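Local coordinates for S-layer domain-containing protein (Ruminiclostridium thermocellum ATCC 27405, PDB 4QVS), which is of unknown function but carries a concanavalin A-like lectin/glucanase fold that may bind carbohydrate, possibly at the bacterial cell surface, at the interface of chains A and B. Residues are numbered along the deposited sequence; one frame, centred on the assembly and turned at random. Chains: chain A/B, S-layer domain-containing protein.

The interface of chains A and B. Residues chain A 85, 99, 101, 103, 105, 111, 119; chain B 182, 185, 190-192.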
ATOM      1  N   GLN A  85      -6.369  13.080   8.369  1.00 59.27           N
ATOM      2  CA  GLN A  85      -5.866  13.574   9.675  1.00 59.43           C
ATOM      3  C   GLN A  85      -4.389  13.975   9.610  1.00 57.73           C
ATOM      4  O   GLN A  85      -3.585  13.251   9.000  1.00 58.39           O
ATOM      5  CB  GLN A  85      -5.964  12.445  10.732  1.00 53.42           C
ATOM      6  CG  GLN A  85      -7.342  12.061  11.233  1.00 53.78           C
ATOM      7  CD  GLN A  85      -7.345  10.643  11.825  1.00 63.65           C
ATOM      8  OE1 GLN A  85      -7.537  10.434  13.029  1.00 58.61           O
ATOM      9  NE2 GLN A  85      -7.108   9.670  10.973  1.00 58.14           N
ATOM     10  N   TYR A  99       5.389  25.341   4.784  1.00 43.58           N
ATOM     11  CA  TYR A  99       5.294  24.273   5.768  1.00 46.13           C
ATOM     12  C   TYR A  99       5.585  22.914   5.161  1.00 43.38           C
ATOM     13  O   TYR A  99       5.686  22.804   3.937  1.00 42.90           O
ATOM     14  CB  TYR A  99       3.855  24.222   6.328  1.00 45.78           C
ATOM     15  CG  TYR A  99       2.722  23.928   5.319  1.00 45.52           C
ATOM     16  CD1 TYR A  99       2.351  22.606   4.992  1.00 51.15           C
ATOM     17  CD2 TYR A  99       1.989  24.963   4.747  1.00 47.49           C
ATOM     18  CE1 TYR A  99       1.324  22.347   4.097  1.00 47.65           C
ATOM     19  CE2 TYR A  99       0.960  24.729   3.866  1.00 45.14           C
ATOM     20  CZ  TYR A  99       0.627  23.419   3.542  1.00 53.91           C
ATOM     21  OH  TYR A  99      -0.401  23.215   2.680  1.00 49.91           O
ATOM     22  N   ARG A 101       4.165  18.845   6.087  1.00 47.15           N
ATOM     23  CA  ARG A 101       3.169  18.170   6.867  1.00 45.89           C
ATOM     24  C   ARG A 101       2.957  16.690   6.437  1.00 42.40           C
ATOM     25  O   ARG A 101       2.827  16.410   5.256  1.00 49.19           O
ATOM     26  CB  ARG A 101       1.908  18.931   6.590  1.00 41.98           C
ATOM     27  CG  ARG A 101       0.687  18.512   7.358  1.00 47.40           C
ATOM     28  CD  ARG A 101      -0.392  19.578   7.213  1.00 52.33           C
ATOM     29  NE  ARG A 101      -0.833  19.782   5.817  1.00 50.15           N
ATOM     30  CZ  ARG A 101      -1.927  20.461   5.474  1.00 47.97           C
ATOM     31  NH1 ARG A 101      -2.684  21.022   6.396  1.00 51.18           N
ATOM     32  NH2 ARG A 101      -2.271  20.593   4.185  1.00 57.85           N
ATOM     33  N   THR A 103       0.487  13.490   6.529  1.00 46.61           N
ATOM     34  CA  THR A 103      -0.883  13.234   6.797  1.00 42.60           C
ATOM     35  C   THR A 103      -1.288  11.766   6.520  1.00 50.81           C
ATOM     36  O   THR A 103      -0.681  11.069   5.691  1.00 48.96           O
ATOM     37  CB  THR A 103      -1.738  14.118   5.919  1.00 48.21           C
ATOM     38  OG1 THR A 103      -1.375  13.898   4.568  1.00 54.70           O
ATOM     39  CG2 THR A 103      -1.493  15.648   6.232  1.00 45.46           C
ATOM     40  N   GLU A 105      -4.296   9.540   5.068  1.00 58.18           N
ATOM     41  CA  GLU A 105      -5.234   9.774   3.975  1.00 64.40           C
ATOM     42  C   GLU A 105      -6.576   9.035   4.110  1.00 66.94           C
ATOM     43  O   GLU A 105      -6.806   8.301   5.085  1.00 68.86           O
ATOM     44  CB  GLU A 105      -4.525   9.461   2.652  1.00 69.03           C
ATOM     45  CG  GLU A 105      -3.275  10.317   2.452  1.00 61.87           C
ATOM     46  CD  GLU A 105      -3.611  11.794   2.331  1.00 66.22           C
ATOM     47  OE1 GLU A 105      -4.030  12.212   1.236  1.00 63.94           O
ATOM     48  OE2 GLU A 105      -3.421  12.541   3.314  1.00 62.38           O
ATOM     49  N   LYS A 111       0.606  10.664   3.355  1.00 56.09           N
ATOM     50  CA  LYS A 111       1.139  11.624   2.414  1.00 53.07           C
ATOM     51  C   LYS A 111       2.025  12.626   3.111  1.00 49.28           C
ATOM     52  O   LYS A 111       1.720  13.119   4.196  1.00 51.19           O
ATOM     53  CB  LYS A 111       0.017  12.407   1.752  1.00 52.76           C
ATOM     54  CG  LYS A 111       0.505  13.387   0.694  1.00 53.81           C
ATOM     55  CD  LYS A 111      -0.649  13.945  -0.111  1.00 56.32           C
ATOM     56  CE  LYS A 111      -1.421  14.955   0.735  1.00 55.49           C
ATOM     57  NZ  LYS A 111      -2.765  15.252   0.176  1.00 53.47           N
ATOM     58  N   TYR A 119      -1.358  25.648   0.251  1.00 50.59           N
ATOM     59  CA  TYR A 119      -1.999  24.373  -0.001  1.00 55.38           C
ATOM     60  C   TYR A 119      -1.963  23.947  -1.461  1.00 56.65           C
ATOM     61  O   TYR A 119      -1.701  22.796  -1.742  1.00 54.16           O
ATOM     62  CB  TYR A 119      -3.436  24.369   0.559  1.00 50.77           C
ATOM     63  CG  TYR A 119      -4.186  23.059   0.328  1.00 52.95           C
ATOM     64  CD1 TYR A 119      -3.876  21.911   1.071  1.00 52.72           C
ATOM     65  CD2 TYR A 119      -5.217  22.973  -0.620  1.00 47.56           C
ATOM     66  CE1 TYR A 119      -4.545  20.723   0.863  1.00 54.01           C
ATOM     67  CE2 TYR A 119      -5.905  21.789  -0.830  1.00 54.57           C
ATOM     68  CZ  TYR A 119      -5.556  20.666  -0.098  1.00 56.60           C
ATOM     69  OH  TYR A 119      -6.223  19.504  -0.302  1.00 60.38           O
TER
ATOM     70  N   SER B 182      -2.780  20.172  12.632  1.00 41.05           N
ATOM     71  CA  SER B 182      -2.240  21.001  11.596  1.00 44.33           C
ATOM     72  C   SER B 182      -2.547  22.493  11.918  1.00 41.80           C
ATOM     73  O   SER B 182      -3.558  22.798  12.536  1.00 42.35           O
ATOM     74  CB  SER B 182      -2.926  20.714  10.295  1.00 42.80           C
ATOM     75  OG  SER B 182      -2.499  21.652   9.318  1.00 49.74           O
ATOM     76  N   THR B 185      -3.933  26.565   7.036  1.00 47.91           N
ATOM     77  CA  THR B 185      -3.283  26.998   5.788  1.00 46.68           C
ATOM     78  C   THR B 185      -4.087  28.120   5.129  1.00 49.63           C
ATOM     79  O   THR B 185      -5.095  28.511   5.665  1.00 52.25           O
ATOM     80  CB  THR B 185      -3.141  25.869   4.789  1.00 53.19           C
ATOM     81  OG1 THR B 185      -4.439  25.495   4.299  1.00 49.07           O
ATOM     82  CG2 THR B 185      -2.396  24.677   5.445  1.00 51.32           C
ATOM     83  N   ASP B 190      -8.607  22.820   2.561  1.00 60.54           N
ATOM     84  CA  ASP B 190      -7.676  21.971   3.258  1.00 54.32           C
ATOM     85  C   ASP B 190      -8.485  21.073   4.176  1.00 53.83           C
ATOM     86  O   ASP B 190      -9.169  21.560   5.067  1.00 54.98           O
ATOM     87  CB  ASP B 190      -6.761  22.857   4.092  1.00 57.92           C
ATOM     88  CG  ASP B 190      -5.625  22.091   4.732  1.00 55.07           C
ATOM     89  OD1 ASP B 190      -5.741  20.880   4.948  1.00 51.45           O
ATOM     90  OD2 ASP B 190      -4.597  22.723   5.008  1.00 60.28           O
ATOM     91  N   PRO B 191      -8.449  19.763   3.963  1.00 54.67           N
ATOM     92  CA  PRO B 191      -9.296  18.953   4.846  1.00 59.14           C
ATOM     93  C   PRO B 191      -8.612  18.595   6.168  1.00 57.20           C
ATOM     94  O   PRO B 191      -9.248  18.076   7.081  1.00 60.50           O
ATOM     95  CB  PRO B 191      -9.531  17.685   4.017  1.00 58.90           C
ATOM     96  CG  PRO B 191      -8.256  17.527   3.251  1.00 58.50           C
ATOM     97  CD  PRO B 191      -7.756  18.934   2.961  1.00 60.80           C
ATOM     98  N   TYR B 192      -7.339  18.921   6.288  1.00 56.73           N
ATOM     99  CA  TYR B 192      -6.586  18.587   7.493  1.00 61.58           C
ATOM    100  C   TYR B 192      -6.653  19.667   8.570  1.00 61.94           C
ATOM    101  O   TYR B 192      -6.338  19.408   9.736  1.00 57.10           O
ATOM    102  CB  TYR B 192      -5.136  18.281   7.124  1.00 57.13           C
ATOM    103  CG  TYR B 192      -4.988  17.351   5.940  1.00 56.16           C
ATOM    104  CD1 TYR B 192      -5.343  16.003   6.037  1.00 52.73           C
ATOM    105  CD2 TYR B 192      -4.475  17.805   4.726  1.00 56.89           C
ATOM    106  CE1 TYR B 192      -5.178  15.138   4.958  1.00 56.91           C
ATOM    107  CE2 TYR B 192      -4.332  16.945   3.634  1.00 55.82           C
ATOM    108  CZ  TYR B 192      -4.670  15.612   3.764  1.00 59.98           C
ATOM    109  OH  TYR B 192      -4.521  14.749   2.697  1.00 61.82           O
TER
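B:Tyr192 presses its ring against the end of strand 99-104 of chain A, where A:Thr103 lies across one face; A:Glu105, in the loop just beyond, takes the phenol tip. The methyl CG2 of A:Thr103 sits over the ring centre, 3.7 Å from the centroid, a CH-pi contact. On the opposite face the ring of B:Pro191 covers B:Tyr192 from its own chain, holding the phenol flat between methyl and proline. The hydroxyl OH of B:Tyr192 donates to the carboxylate OE2 of A:Glu105, a short bond of 2.5 Å to the syn lone pair. A:Lys111, its chain bent at chi3 (74°), brings NZ to within 3.1 Å of that same OH and donates to it, so the phenol oxygen both gives and receives. Behind this pair, OG1 of A:Thr103 donates to OE2 of A:Glu105 from above the carboxylate plane, helping to position the acceptor.

Farther along, A:Arg101 and B:Asp190 meet tip to tip in a salt bridge, their flat groups turned 85° apart. NH1 and NH2 of the guanidinium both point at OD2 of B:Asp190; NH1, 2.9 Å from OD2, meets the syn lone pair of that oxygen, while NH2, 3.3 Å from OD2, comes in from above the carboxylate plane. NH1 also donates to the hydroxyl OG of B:Ser182, in the guanidinium plane. One guanidinium face is covered near its rim by CD2 of B:Tyr192, the other by the ring of A:Tyr99, which also touches methyl CG2 of B:Thr185.

A:Tyr119, CG anti to its backbone N (chi1 180°), turns one face of its ring, near the rim, to CA of B:Asp190, and its OH toward CD of B:Pro191. The patch belongs to a two-fold homodimer interface in which the chains appear to exchange strands; the structure alone does not show whether this dimer forms in the cell. Within chain B, OG1 of B:Thr185 donates to the anti lone pair of B:Asp190 OD2, 2.9 Å away.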